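Long-range contact in omega transaminase (Pseudomonas sp., PDB 5LHA), which transfers amino groups between amines and carbonyl compounds with a pyridoxal phosphate-derived cofactor, as a class-III, fold-type I aminotransferase: residues T148-L153 / A182-L187. Residues are numbered along the deposited sequence; the frame is centred on the assembly and turned at random.
Sequences TRFLSL and AGCHLL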
loop_
_atom_site.group_PDB
_atom_site.type_symbol
_atom_site.label_atom_id
_atom_site.label_comp_id
_atom_site.label_asym_id
_atom_site.label_seq_id
_atom_site.Cartn_x
_atom_site.Cartn_y
_atom_site.Cartn_z
ATOM N N THR A 148 -5.375 -7.865 9.384
ATOM C CA THR A 148 -4.141 -7.180 9.005
ATOM C C THR A 148 -4.037 -5.720 9.468
ATOM O O THR A 148 -2.932 -5.192 9.644
ATOM C CB THR A 148 -4.001 -7.280 7.478
ATOM O OG1 THR A 148 -2.715 -6.811 7.053
ATOM C CG2 THR A 148 -5.082 -6.487 6.796
ATOM N N ARG A 149 -5.168 -5.051 9.650
ATOM C CA ARG A 149 -5.172 -3.628 9.946
ATOM C C ARG A 149 -4.856 -3.353 11.416
ATOM O O ARG A 149 -5.058 -4.195 12.294
ATOM C CB ARG A 149 -6.524 -3.040 9.564
ATOM C CG ARG A 149 -6.807 -3.099 8.066
ATOM C CD ARG A 149 -8.251 -2.732 7.831
ATOM N NE ARG A 149 -8.613 -2.717 6.419
ATOM C CZ ARG A 149 -9.864 -2.745 5.972
ATOM N NH1 ARG A 149 -10.876 -2.848 6.826
ATOM N NH2 ARG A 149 -10.104 -2.713 4.668
ATOM N N PHE A 150 -4.380 -2.136 11.680
ATOM C CA PHE A 150 -4.007 -1.705 13.022
ATOM C C PHE A 150 -4.748 -0.419 13.369
ATOM O O PHE A 150 -4.910 0.457 12.517
ATOM C CB PHE A 150 -2.485 -1.459 13.149
ATOM C CG PHE A 150 -1.617 -2.676 12.884
ATOM C CD1 PHE A 150 -1.740 -3.820 13.646
ATOM C CD2 PHE A 150 -0.633 -2.641 11.905
ATOM C CE1 PHE A 150 -0.920 -4.927 13.408
ATOM C CE2 PHE A 150 0.185 -3.735 11.669
ATOM C CZ PHE A 150 0.038 -4.882 12.423
ATOM N N LEU A 151 -5.191 -0.298 14.618
ATOM C CA LEU A 151 -5.773 0.936 15.126
ATOM C C LEU A 151 -4.826 1.591 16.126
ATOM O O LEU A 151 -4.138 0.908 16.886
ATOM C CB LEU A 151 -7.122 0.677 15.813
ATOM C CG LEU A 151 -8.231 -0.031 15.024
ATOM C CD1 LEU A 151 -9.487 -0.256 15.878
ATOM C CD2 LEU A 151 -8.590 0.719 13.751
ATOM N N SER A 152 -4.826 2.923 16.147
ATOM C CA SER A 152 -4.077 3.661 17.157
ATOM C C SER A 152 -4.779 4.995 17.372
ATOM O O SER A 152 -5.774 5.313 16.705
ATOM C CB SER A 152 -2.591 3.831 16.778
ATOM O OG SER A 152 -2.391 4.668 15.643
ATOM N N LEU A 153 -4.261 5.763 18.327
ATOM C CA LEU A 153 -4.888 6.975 18.822
ATOM C C LEU A 153 -4.133 8.207 18.347
ATOM O O LEU A 153 -2.916 8.175 18.144
ATOM C CB LEU A 153 -4.935 6.976 20.356
ATOM C CG LEU A 153 -5.574 5.759 21.040
ATOM C CD1 LEU A 153 -5.528 5.901 22.558
ATOM C CD2 LEU A 153 -7.002 5.603 20.569
ATOM N N ALA A 182 0.156 0.679 4.900
ATOM C CA ALA A 182 -1.249 0.912 4.603
ATOM C C ALA A 182 -2.131 0.272 5.668
ATOM O O ALA A 182 -1.688 -0.563 6.459
ATOM C CB ALA A 182 -1.612 0.346 3.230
ATOM N N GLY A 183 -3.403 0.660 5.669
ATOM C CA GLY A 183 -4.371 0.029 6.549
ATOM C C GLY A 183 -4.196 0.355 8.013
ATOM O O GLY A 183 -4.541 -0.467 8.868
ATOM N N CYS A 184 -3.648 1.524 8.329
ATOM C CA CYS A 184 -3.510 1.974 9.707
ATOM C C CYS A 184 -4.485 3.113 9.960
ATOM O O CYS A 184 -4.521 4.080 9.192
ATOM C CB CYS A 184 -2.074 2.409 9.975
ATOM S SG CYS A 184 -0.938 1.057 9.677
ATOM N N HIS A 185 -5.260 3.015 11.044
ATOM C CA HIS A 185 -6.379 3.923 11.252
ATOM C C HIS A 185 -6.331 4.570 12.627
ATOM O O HIS A 185 -6.097 3.897 13.634
ATOM C CB HIS A 185 -7.709 3.187 11.050
ATOM C CG HIS A 185 -7.899 2.675 9.654
ATOM N ND1 HIS A 185 -7.444 1.441 9.239
ATOM C CD2 HIS A 185 -8.468 3.251 8.566
ATOM C CE1 HIS A 185 -7.745 1.268 7.964
ATOM N NE2 HIS A 185 -8.365 2.352 7.532
ATOM N N LEU A 186 -6.572 5.880 12.663
ATOM C CA LEU A 186 -6.467 6.656 13.891
ATOM C C LEU A 186 -7.827 6.865 14.543
ATOM O O LEU A 186 -8.837 7.075 13.865
ATOM C CB LEU A 186 -5.819 8.019 13.638
ATOM C CG LEU A 186 -4.301 8.032 13.544
ATOM C CD1 LEU A 186 -3.810 9.464 13.433
ATOM C CD2 LEU A 186 -3.707 7.363 14.742
ATOM N N LEU A 187 -7.832 6.824 15.868
ATOM C CA LEU A 187 -8.987 7.141 16.688
ATOM C C LEU A 187 -8.669 8.401 17.480
ATOM O O LEU A 187 -7.506 8.707 17.731
ATOM C CB LEU A 187 -9.307 5.977 17.633
ATOM C CG LEU A 187 -9.414 4.621 16.936
ATOM C CD1 LEU A 187 -9.274 3.487 17.918
ATOM C CD2 LEU A 187 -10.750 4.527 16.216
HETATM O O HOH W 1 -2.883 4.037 13.011
#
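F150 to L153 pair with C184 to L187 as parallel beta strands at the edge of the mixed seven-stranded sheet of the PLP fold-type I domain. Strand 184-187 is the outermost strand within the chain on this side, and it closes a beta-alpha-beta unit that runs through helix 162-166. Four backbone bonds zip the pair together: F150 N to G183 O, H185 N to F150 O at 3.0 Å, S152 N to H185 O, and L187 N to S152 O, the shortest at 2.7 Å. F150 O and S152 O each also receive a CA-H contact, from C184 and L186.

One face carries L151, L153, H185 and L187; L151, H185 and L187 lie against helix 202-220, where L213 meets both L151 and L187, and L153 touches A230 and Q234. On it, L151 CD2 lies 3.8 Å from H185 CB, while L187 reaches back with CD1 to L151 CB at 4.1 Å and sets its CB against L153 CD2. R149, extended from CG to NE, passes its CD by H185 CE1 at 4.0 Å, with the guanidinium and imidazole planes turned 70° apart.

The other face holds F150, C184, S152 and L186. C184 SG sits at the edge of the F150 ring, near its plane, and T148 O stands 3.9 Å above the centre of one ring face. The F150 side chain also touches L132 and R136 of helix 124-141, whereas L186 packs on L219 of the second subunit. With chi1 at 67°, S152 OG lies between its own backbone N and carbonyl carbon; it hydrogen-bonds with V167 O and accepts from a water at 2.8 Å, and L186 CD2 makes a tight van der Waals contact of 3.1 Å with that same OG.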